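Local structure of N-acetylglucosamine 2-epimerase (Xylella fastidiosa, 3GT5) at residues L155-A160 against W164-Y169; H111-A116 against H238-W243. The protein probably isomerises a sugar, as do its relatives of the N-acylglucosamine 2-epimerase family, though its own substrate is not established. All blocks are in the same frame, centred on the assembly; numbering follows the deposited sequence.

How the contacts relate
Contact 2 brings the start of helix 112-127 against the loop 238-243, and contact 1, nested within the chain that contact 2 closes, folds the loop 164-169 back over strand 155-160. Their centres lie about 12 Å apart, on the same side of the chain's centre, and they touch directly. R241 of contact 2 forms a salt bridge from NH2 to OD1 of D158, 2.9 Å long, while its CZ comes within 3.4 Å of Y169 CD2. A probable backbone bond, C112 N to D158 O, spans 2.8 Å. In this family the active site probably lies in the mouth of the helical barrel, where contact 2 may sit.

Contact 1: L155-A160 against W164-Y169; sequences LYKDEA and WNFTRY
F166 lies between K157 and A160, a side chain on each face of its ring. CB of A160 sits over the centre of one face, 3.3 Å from the ring centroid, a close CH-pi contact; in one of the lysine's two conformers, CE of K157 covers the centre of the other. There a bend at chi3 (-61°) turns the end of the chain over the ring, and NZ makes a cation-pi contact 4.3 Å from the F166 centroid. Further along, D158 meets Y169 at the ring edge, its CG 3.6 Å from CE2, with carboxylate and ring almost perpendicular.

The backbones meet at a single bridge, A160 with F166, which positions these side chains. T167 N donates to E159 O over 3.0 Å, nearly straight at 163°, and A160 CA makes a bent CA-H...O contact with N165 O. Two waters link the segments alongside the T167-E159 bond. One takes the N-H of E159 and also bonds Y169 O and T167 OG1; the other links T167 OG1 to E159 OE1, 2.7 Å from that oxygen.

From outside, R241 pairs with both acids, its NH2 also bridging to E159 OE1, and makes a cation-pi contact with Y169, whose hydroxyl bonds H220. Strand 155-160, which pairs with strand 104-111, is thus covered by its following loop, part of the strand-and-loop layer joining helical hairpins in this alpha/alpha-barrel family.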
ATOM      1  N   LEU A 155      13.473   7.661  11.461  1.00 16.58           N
ATOM      2  CA  LEU A 155      12.814   7.577  10.147  1.00 16.73           C
ATOM      3  C   LEU A 155      13.780   7.451   8.962  1.00 16.30           C
ATOM      4  O   LEU A 155      14.934   7.908   9.036  1.00 17.35           O
ATOM      5  CB  LEU A 155      11.949   8.835   9.953  1.00 17.18           C
ATOM      6  CG  LEU A 155      10.815   9.019  10.936  1.00 16.44           C
ATOM      7  CD1 LEU A 155      10.291  10.460  10.932  1.00 16.65           C
ATOM      8  CD2 LEU A 155       9.713   8.009  10.623  1.00 17.43           C
ATOM      9  N   TYR A 156      13.302   6.893   7.834  1.00 14.06           N
ATOM     10  CA  TYR A 156      14.076   6.753   6.631  1.00 14.95           C
ATOM     11  C   TYR A 156      13.964   8.019   5.786  1.00 16.03           C
ATOM     12  O   TYR A 156      12.873   8.632   5.678  1.00 15.84           O
ATOM     13  CB  TYR A 156      13.600   5.542   5.792  1.00 13.57           C
ATOM     14  CG  TYR A 156      13.854   4.212   6.476  1.00 14.78           C
ATOM     15  CD1 TYR A 156      15.094   3.574   6.393  1.00 16.40           C
ATOM     16  CD2 TYR A 156      12.867   3.603   7.232  1.00 15.34           C
ATOM     17  CE1 TYR A 156      15.321   2.375   7.065  1.00 15.77           C
ATOM     18  CE2 TYR A 156      13.092   2.404   7.870  1.00 15.37           C
ATOM     19  CZ  TYR A 156      14.293   1.798   7.772  1.00 15.59           C
ATOM     20  OH  TYR A 156      14.453   0.606   8.428  1.00 20.10           O
ATOM     21  N   LYS A 157      15.088   8.364   5.172  1.00 17.49           N
ATOM     22  CA  LYS A 157      15.141   9.375   4.111  0.50 18.49           C
ATOM     23  C   LYS A 157      14.462   8.851   2.864  1.00 18.41           C
ATOM     24  O   LYS A 157      14.301   7.642   2.701  1.00 19.50           O
ATOM     25  CB  LYS A 157      16.600   9.729   3.819  0.50 18.48           C
ATOM     26  CG  LYS A 157      17.316  10.224   5.077  0.50 18.44           C
ATOM     27  CD  LYS A 157      18.705  10.787   4.794  0.50 19.99           C
ATOM     28  CE  LYS A 157      19.621   9.752   4.192  0.50 20.38           C
ATOM     29  NZ  LYS A 157      21.042  10.088   4.481  0.50 18.34           N
ATOM     30  N   ASP A 158      14.087   9.739   1.956  1.00 19.24           N
ATOM     31  CA  ASP A 158      13.217   9.301   0.849  1.00 19.93           C
ATOM     32  C   ASP A 158      13.877   8.906  -0.461  1.00 20.66           C
ATOM     33  O   ASP A 158      13.490   7.929  -1.088  1.00 21.27           O
ATOM     34  CB  ASP A 158      12.203  10.377   0.561  1.00 20.39           C
ATOM     35  CG  ASP A 158      10.827   9.813   0.361  1.00 25.13           C
ATOM     36  OD1 ASP A 158      10.412   9.726  -0.823  1.00 26.14           O
ATOM     37  OD2 ASP A 158      10.169   9.474   1.387  1.00 26.88           O
ATOM     38  N   GLU A 159      14.814   9.712  -0.952  1.00 20.56           N
ATOM     39  CA  GLU A 159      15.159   9.628  -2.358  1.00 20.22           C
ATOM     40  C   GLU A 159      16.637   9.991  -2.575  1.00 19.61           C
ATOM     41  O   GLU A 159      17.058  11.025  -2.113  1.00 18.90           O
ATOM     42  CB  GLU A 159      14.292  10.582  -3.185  1.00 21.38           C
ATOM     43  CG  GLU A 159      14.590  10.534  -4.700  1.00 25.22           C
ATOM     44  CD  GLU A 159      14.001  11.692  -5.472  1.00 27.97           C
ATOM     45  OE1 GLU A 159      12.895  12.159  -5.100  1.00 30.41           O
ATOM     46  OE2 GLU A 159      14.639  12.100  -6.486  1.00 30.04           O
ATOM     47  N   ALA A 160      17.370   9.134  -3.284  1.00 19.65           N
ATOM     48  CA  ALA A 160      18.778   9.338  -3.598  1.00 19.86           C
ATOM     49  C   ALA A 160      19.018   8.991  -5.071  1.00 21.43           C
ATOM     50  O   ALA A 160      18.300   8.174  -5.689  1.00 20.06           O
ATOM     51  CB  ALA A 160      19.672   8.518  -2.641  1.00 19.83           C
ATOM     52  N   TRP A 164      23.884   7.535  -4.450  1.00 23.85           N
ATOM     53  CA  TRP A 164      23.409   7.667  -3.084  1.00 22.46           C
ATOM     54  C   TRP A 164      23.463   9.086  -2.530  1.00 21.43           C
ATOM     55  O   TRP A 164      23.593   9.280  -1.330  1.00 21.14           O
ATOM     56  CB  TRP A 164      24.095   6.677  -2.137  1.00 23.14           C
ATOM     57  CG  TRP A 164      24.038   5.273  -2.629  1.00 22.28           C
ATOM     58  CD1 TRP A 164      25.076   4.516  -3.063  1.00 25.31           C
ATOM     59  CD2 TRP A 164      22.870   4.449  -2.729  1.00 22.20           C
ATOM     60  NE1 TRP A 164      24.630   3.274  -3.441  1.00 25.37           N
ATOM     61  CE2 TRP A 164      23.280   3.203  -3.232  1.00 23.98           C
ATOM     62  CE3 TRP A 164      21.526   4.637  -2.413  1.00 23.28           C
ATOM     63  CZ2 TRP A 164      22.389   2.147  -3.449  1.00 25.01           C
ATOM     64  CZ3 TRP A 164      20.648   3.591  -2.616  1.00 21.96           C
ATOM     65  CH2 TRP A 164      21.079   2.369  -3.144  1.00 24.45           C
ATOM     66  N   ASN A 165      23.305  10.063  -3.411  1.00 20.94           N
ATOM     67  CA  ASN A 165      23.213  11.454  -2.990  1.00 21.35           C
ATOM     68  C   ASN A 165      21.768  11.754  -2.748  1.00 20.26           C
ATOM     69  O   ASN A 165      20.976  11.718  -3.688  1.00 20.45           O
ATOM     70  CB  ASN A 165      23.734  12.399  -4.056  1.00 21.73           C
ATOM     71  CG  ASN A 165      25.235  12.259  -4.269  1.00 22.53           C
ATOM     72  OD1 ASN A 165      26.034  12.463  -3.346  1.00 24.12           O
ATOM     73  ND2 ASN A 165      25.607  11.910  -5.459  1.00 23.13           N
ATOM     74  N   PHE A 166      21.433  12.058  -1.510  1.00 21.17           N
ATOM     75  CA  PHE A 166      20.039  12.258  -1.116  1.00 20.36           C
ATOM     76  C   PHE A 166      19.553  13.650  -1.379  1.00 20.71           C
ATOM     77  O   PHE A 166      20.329  14.607  -1.355  1.00 21.92           O
ATOM     78  CB  PHE A 166      19.804  11.872   0.332  1.00 20.76           C
ATOM     79  CG  PHE A 166      19.686  10.392   0.514  1.00 19.77           C
ATOM     80  CD1 PHE A 166      20.811   9.609   0.641  1.00 19.97           C
ATOM     81  CD2 PHE A 166      18.444   9.777   0.507  1.00 18.70           C
ATOM     82  CE1 PHE A 166      20.696   8.235   0.761  1.00 17.72           C
ATOM     83  CE2 PHE A 166      18.334   8.406   0.619  1.00 18.21           C
ATOM     84  CZ  PHE A 166      19.471   7.640   0.745  1.00 17.36           C
ATOM     85  N   THR A 167      18.259  13.761  -1.689  1.00 21.09           N
ATOM     86  CA  THR A 167      17.577  15.066  -1.624  1.00 19.98           C
ATOM     87  C   THR A 167      17.203  15.437  -0.181  1.00 19.63           C
ATOM     88  O   THR A 167      17.273  14.621   0.741  1.00 20.13           O
ATOM     89  CB  THR A 167      16.307  15.089  -2.508  1.00 20.10           C
ATOM     90  OG1 THR A 167      15.273  14.333  -1.860  1.00 21.15           O
ATOM     91  CG2 THR A 167      16.600  14.497  -3.911  1.00 20.47           C
ATOM     92  N   ARG A 168      16.733  16.663   0.014  1.00 18.18           N
ATOM     93  CA  ARG A 168      16.288  17.102   1.331  1.00 19.10           C
ATOM     94  C   ARG A 168      14.840  16.732   1.655  1.00 18.35           C
ATOM     95  O   ARG A 168      14.386  17.017   2.745  1.00 19.58           O
ATOM     96  CB  ARG A 168      16.471  18.615   1.506  1.00 19.74           C
ATOM     97  CG  ARG A 168      17.946  18.946   1.780  1.00 22.32           C
ATOM     98  CD  ARG A 168      18.188  20.446   1.985  1.00 25.89           C
ATOM     99  NE  ARG A 168      17.945  21.123   0.718  1.00 28.31           N
ATOM    100  CZ  ARG A 168      16.893  21.881   0.425  1.00 26.17           C
ATOM    101  NH1 ARG A 168      16.804  22.418  -0.776  1.00 29.29           N
ATOM    102  NH2 ARG A 168      15.953  22.123   1.309  1.00 29.78           N
ATOM    103  N   TYR A 169      14.125  16.150   0.697  1.00 17.36           N
ATOM    104  CA  TYR A 169      12.714  15.845   0.901  1.00 17.07           C
ATOM    105  C   TYR A 169      12.607  14.743   1.997  1.00 16.67           C
ATOM    106  O   TYR A 169      13.376  13.764   1.975  1.00 17.49           O
ATOM    107  CB  TYR A 169      12.095  15.347  -0.385  1.00 16.62           C
ATOM    108  CG  TYR A 169      10.694  14.836  -0.191  1.00 18.41           C
ATOM    109  CD1 TYR A 169       9.636  15.713  -0.098  1.00 16.38           C
ATOM    110  CD2 TYR A 169      10.424  13.482  -0.105  1.00 18.52           C
ATOM    111  CE1 TYR A 169       8.366  15.278   0.106  1.00 17.89           C
ATOM    112  CE2 TYR A 169       9.144  13.031   0.111  1.00 16.65           C
ATOM    113  CZ  TYR A 169       8.106  13.914   0.215  1.00 17.48           C
ATOM    114  OH  TYR A 169       6.802  13.488   0.436  1.00 15.47           O
TER
HETATM  115  O   HOH W   1      15.081  12.250   0.334  1.00 20.76           O
HETATM  116  O   HOH W   2      12.970  14.238  -3.430  1.00 24.46           O

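Contact 2: H111-A116 against H238-W243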
ATOM      1  N   HIS A 111      14.499   5.085  -4.675  1.00 19.47           N
ATOM      2  CA  HIS A 111      13.379   5.527  -3.867  1.00 19.79           C
ATOM      3  C   HIS A 111      13.182   4.623  -2.687  1.00 18.86           C
ATOM      4  O   HIS A 111      13.038   3.437  -2.843  1.00 19.24           O
ATOM      5  CB  HIS A 111      12.111   5.524  -4.723  1.00 19.42           C
ATOM      6  CG  HIS A 111      11.998   6.716  -5.601  1.00 20.94           C
ATOM      7  ND1 HIS A 111      11.679   7.969  -5.122  1.00 24.24           N
ATOM      8  CD2 HIS A 111      12.162   6.848  -6.937  1.00 23.39           C
ATOM      9  CE1 HIS A 111      11.637   8.822  -6.132  1.00 26.23           C
ATOM     10  NE2 HIS A 111      11.926   8.165  -7.246  1.00 23.08           N
ATOM     11  N   CYS A 112      13.148   5.188  -1.495  1.00 18.05           N
ATOM     12  CA  CYS A 112      12.807   4.419  -0.297  1.00 17.97           C
ATOM     13  C   CYS A 112      11.444   3.739  -0.462  1.00 18.15           C
ATOM     14  O   CYS A 112      11.248   2.626   0.027  1.00 18.46           O
ATOM     15  CB  CYS A 112      12.768   5.342   0.906  1.00 18.86           C
ATOM     16  SG  CYS A 112      12.727   4.347   2.414  1.00 23.41           S
ATOM     17  N   TYR A 113      10.502   4.425  -1.119  1.00 17.45           N
ATOM     18  CA  TYR A 113       9.186   3.850  -1.389  1.00 18.03           C
ATOM     19  C   TYR A 113       9.328   2.506  -2.120  1.00 17.74           C
ATOM     20  O   TYR A 113       8.662   1.517  -1.774  1.00 17.96           O
ATOM     21  CB  TYR A 113       8.381   4.871  -2.202  1.00 18.93           C
ATOM     22  CG  TYR A 113       6.923   4.539  -2.388  1.00 17.55           C
ATOM     23  CD1 TYR A 113       5.920   5.218  -1.679  1.00 22.67           C
ATOM     24  CD2 TYR A 113       6.540   3.519  -3.295  1.00 18.20           C
ATOM     25  CE1 TYR A 113       4.603   4.914  -1.859  1.00 20.06           C
ATOM     26  CE2 TYR A 113       5.240   3.215  -3.464  1.00 18.58           C
ATOM     27  CZ  TYR A 113       4.270   3.904  -2.751  1.00 18.98           C
ATOM     28  OH  TYR A 113       2.936   3.614  -2.921  1.00 23.68           O
ATOM     29  N   GLY A 114      10.219   2.482  -3.106  1.00 17.86           N
ATOM     30  CA  GLY A 114      10.616   1.270  -3.844  1.00 18.15           C
ATOM     31  C   GLY A 114      11.153   0.163  -2.978  1.00 18.65           C
ATOM     32  O   GLY A 114      10.676  -0.980  -3.033  1.00 19.46           O
ATOM     33  N   LEU A 115      12.101   0.490  -2.111  1.00 18.51           N
ATOM     34  CA  LEU A 115      12.649  -0.497  -1.195  1.00 18.55           C
ATOM     35  C   LEU A 115      11.636  -1.077  -0.186  1.00 18.16           C
ATOM     36  O   LEU A 115      11.800  -2.218   0.243  1.00 18.50           O
ATOM     37  CB  LEU A 115      13.864   0.081  -0.461  1.00 19.39           C
ATOM     38  CG  LEU A 115      14.997   0.379  -1.443  1.00 20.74           C
ATOM     39  CD1 LEU A 115      16.037   1.213  -0.721  1.00 23.00           C
ATOM     40  CD2 LEU A 115      15.555  -0.954  -1.930  1.00 23.68           C
ATOM     41  N   ALA A 116      10.629  -0.292   0.247  1.00 16.46           N
ATOM     42  CA  ALA A 116       9.562  -0.817   1.110  1.00 15.97           C
ATOM     43  C   ALA A 116       8.869  -1.966   0.357  1.00 15.54           C
ATOM     44  O   ALA A 116       8.692  -3.076   0.911  1.00 16.34           O
ATOM     45  CB  ALA A 116       8.578   0.259   1.449  1.00 14.33           C
ATOM     46  N   HIS A 238       0.090  14.570  -8.101  1.00 27.27           N
ATOM     47  CA  HIS A 238       1.242  13.695  -8.238  1.00 26.77           C
ATOM     48  C   HIS A 238       0.863  12.349  -7.621  1.00 26.68           C
ATOM     49  O   HIS A 238       0.213  12.314  -6.587  1.00 24.58           O
ATOM     50  CB  HIS A 238       2.444  14.339  -7.525  1.00 26.59           C
ATOM     51  CG  HIS A 238       3.725  13.607  -7.732  1.00 26.17           C
ATOM     52  ND1 HIS A 238       4.085  12.515  -6.975  1.00 26.82           N
ATOM     53  CD2 HIS A 238       4.738  13.819  -8.606  1.00 28.35           C
ATOM     54  CE1 HIS A 238       5.273  12.084  -7.373  1.00 29.09           C
ATOM     55  NE2 HIS A 238       5.685  12.852  -8.370  1.00 28.06           N
ATOM     56  N   LEU A 239       1.262  11.229  -8.242  1.00 27.74           N
ATOM     57  CA  LEU A 239       0.780   9.875  -7.876  1.00 28.03           C
ATOM     58  C   LEU A 239       1.248   9.408  -6.505  1.00 27.75           C
ATOM     59  O   LEU A 239       0.472   8.807  -5.757  1.00 28.64           O
ATOM     60  CB  LEU A 239       1.209   8.845  -8.959  1.00 28.70           C
ATOM     61  CG  LEU A 239       0.744   7.377  -8.830  1.00 30.92           C
ATOM     62  CD1 LEU A 239      -0.761   7.257  -8.647  1.00 30.77           C
ATOM     63  CD2 LEU A 239       1.205   6.527 -10.065  1.00 32.83           C
ATOM     64  N   PHE A 240       2.497   9.702  -6.149  1.00 25.82           N
ATOM     65  CA  PHE A 240       3.047   9.266  -4.869  1.00 25.78           C
ATOM     66  C   PHE A 240       3.146  10.350  -3.821  1.00 24.35           C
ATOM     67  O   PHE A 240       3.233  10.037  -2.624  1.00 25.43           O
ATOM     68  CB  PHE A 240       4.434   8.632  -5.084  1.00 26.63           C
ATOM     69  CG  PHE A 240       4.399   7.423  -5.985  1.00 28.87           C
ATOM     70  CD1 PHE A 240       3.928   6.206  -5.521  1.00 33.22           C
ATOM     71  CD2 PHE A 240       4.769   7.520  -7.310  1.00 31.63           C
ATOM     72  CE1 PHE A 240       3.867   5.074  -6.375  1.00 33.10           C
ATOM     73  CE2 PHE A 240       4.708   6.377  -8.159  1.00 32.02           C
ATOM     74  CZ  PHE A 240       4.267   5.173  -7.671  1.00 30.76           C
ATOM     75  N   ARG A 241       3.128  11.611  -4.259  1.00 23.09           N
ATOM     76  CA  ARG A 241       3.340  12.770  -3.383  1.00 22.50           C
ATOM     77  C   ARG A 241       2.280  13.847  -3.683  1.00 22.29           C
ATOM     78  O   ARG A 241       2.610  14.973  -4.054  1.00 20.72           O
ATOM     79  CB  ARG A 241       4.744  13.366  -3.588  1.00 22.10           C
ATOM     80  CG  ARG A 241       5.878  12.443  -3.113  1.00 22.30           C
ATOM     81  CD  ARG A 241       7.215  13.138  -3.254  1.00 20.98           C
ATOM     82  NE  ARG A 241       8.316  12.185  -3.111  1.00 22.33           N
ATOM     83  CZ  ARG A 241       9.605  12.486  -3.257  1.00 25.89           C
ATOM     84  NH1 ARG A 241      10.021  13.733  -3.529  1.00 26.23           N
ATOM     85  NH2 ARG A 241      10.506  11.518  -3.089  1.00 26.45           N
ATOM     86  N   PRO A 242       0.994  13.494  -3.463  1.00 21.81           N
ATOM     87  CA  PRO A 242      -0.092  14.436  -3.718  1.00 21.95           C
ATOM     88  C   PRO A 242      -0.101  15.545  -2.672  1.00 20.60           C
ATOM     89  O   PRO A 242       0.499  15.399  -1.613  1.00 20.50           O
ATOM     90  CB  PRO A 242      -1.347  13.554  -3.579  1.00 21.89           C
ATOM     91  CG  PRO A 242      -0.978  12.499  -2.643  1.00 22.69           C
ATOM     92  CD  PRO A 242       0.505  12.229  -2.898  1.00 22.78           C
ATOM     93  N   TRP A 243      -0.784  16.642  -2.942  1.00 20.84           N
ATOM     94  CA  TRP A 243      -0.903  17.691  -1.927  1.00 19.94           C
ATOM     95  C   TRP A 243      -2.157  17.497  -1.070  1.00 20.29           C
ATOM     96  O   TRP A 243      -3.229  17.173  -1.597  1.00 21.06           O
ATOM     97  CB  TRP A 243      -0.952  19.092  -2.565  1.00 20.58           C
ATOM     98  CG  TRP A 243      -0.911  20.181  -1.488  1.00 19.06           C
ATOM     99  CD1 TRP A 243       0.217  20.741  -0.942  1.00 18.96           C
ATOM    100  CD2 TRP A 243      -2.021  20.832  -0.845  1.00 19.22           C
ATOM    101  NE1 TRP A 243      -0.118  21.652   0.028  1.00 20.53           N
ATOM    102  CE2 TRP A 243      -1.482  21.743   0.099  1.00 17.45           C
ATOM    103  CE3 TRP A 243      -3.425  20.716  -0.950  1.00 19.70           C
ATOM    104  CZ2 TRP A 243      -2.290  22.556   0.898  1.00 17.22           C
ATOM    105  CZ3 TRP A 243      -4.231  21.525  -0.144  1.00 20.37           C
ATOM    106  CH2 TRP A 243      -3.671  22.411   0.781  1.00 18.80           C
TER
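Aromatic packing carries most of this contact: F240 turns the edge of its ring to the face of Y113, a T-shaped pair with centroids 4.9 Å apart and planes at 66°. CD1 of F240 makes the closest approach, 3.6 Å from CZ of Y113, so the phenylalanine edge lies toward the hydroxyl-bearing end of the tyrosine and not over its centre. A chi1 of -171°, which swings CG opposite the backbone N, carries Y113 from the first turn of helix 112-127 to the loop. H177 meets the same tyrosine, and V52 and R56 of helix 51-68 also touch it.

The polar side is looser. R241 NH2 stands at the edge of the H111 ring, near its plane and 4.2 Å from CE1, a contact without a hydrogen bond. The guanidinium is held elsewhere: NH1 bonds the hydroxyl of Y231, and NH2 is engaged by the acids of 155-160.

Hydrogen bonds within each segment shape both partners. H238 ND1 is shared by two amides: R241 N-H, 3.0 Å away between N and ND1, comes from 16° out of the ring plane, and the F240 N bond is weak. H111, the N-cap residue, receives L115 N on its carbonyl. The whole joins the start of helix 112-127, probably one of the inner barrel helices, to a long loop, as at the rim of the alpha/alpha-barrel in this epimerase family, where the substrate pocket probably lies.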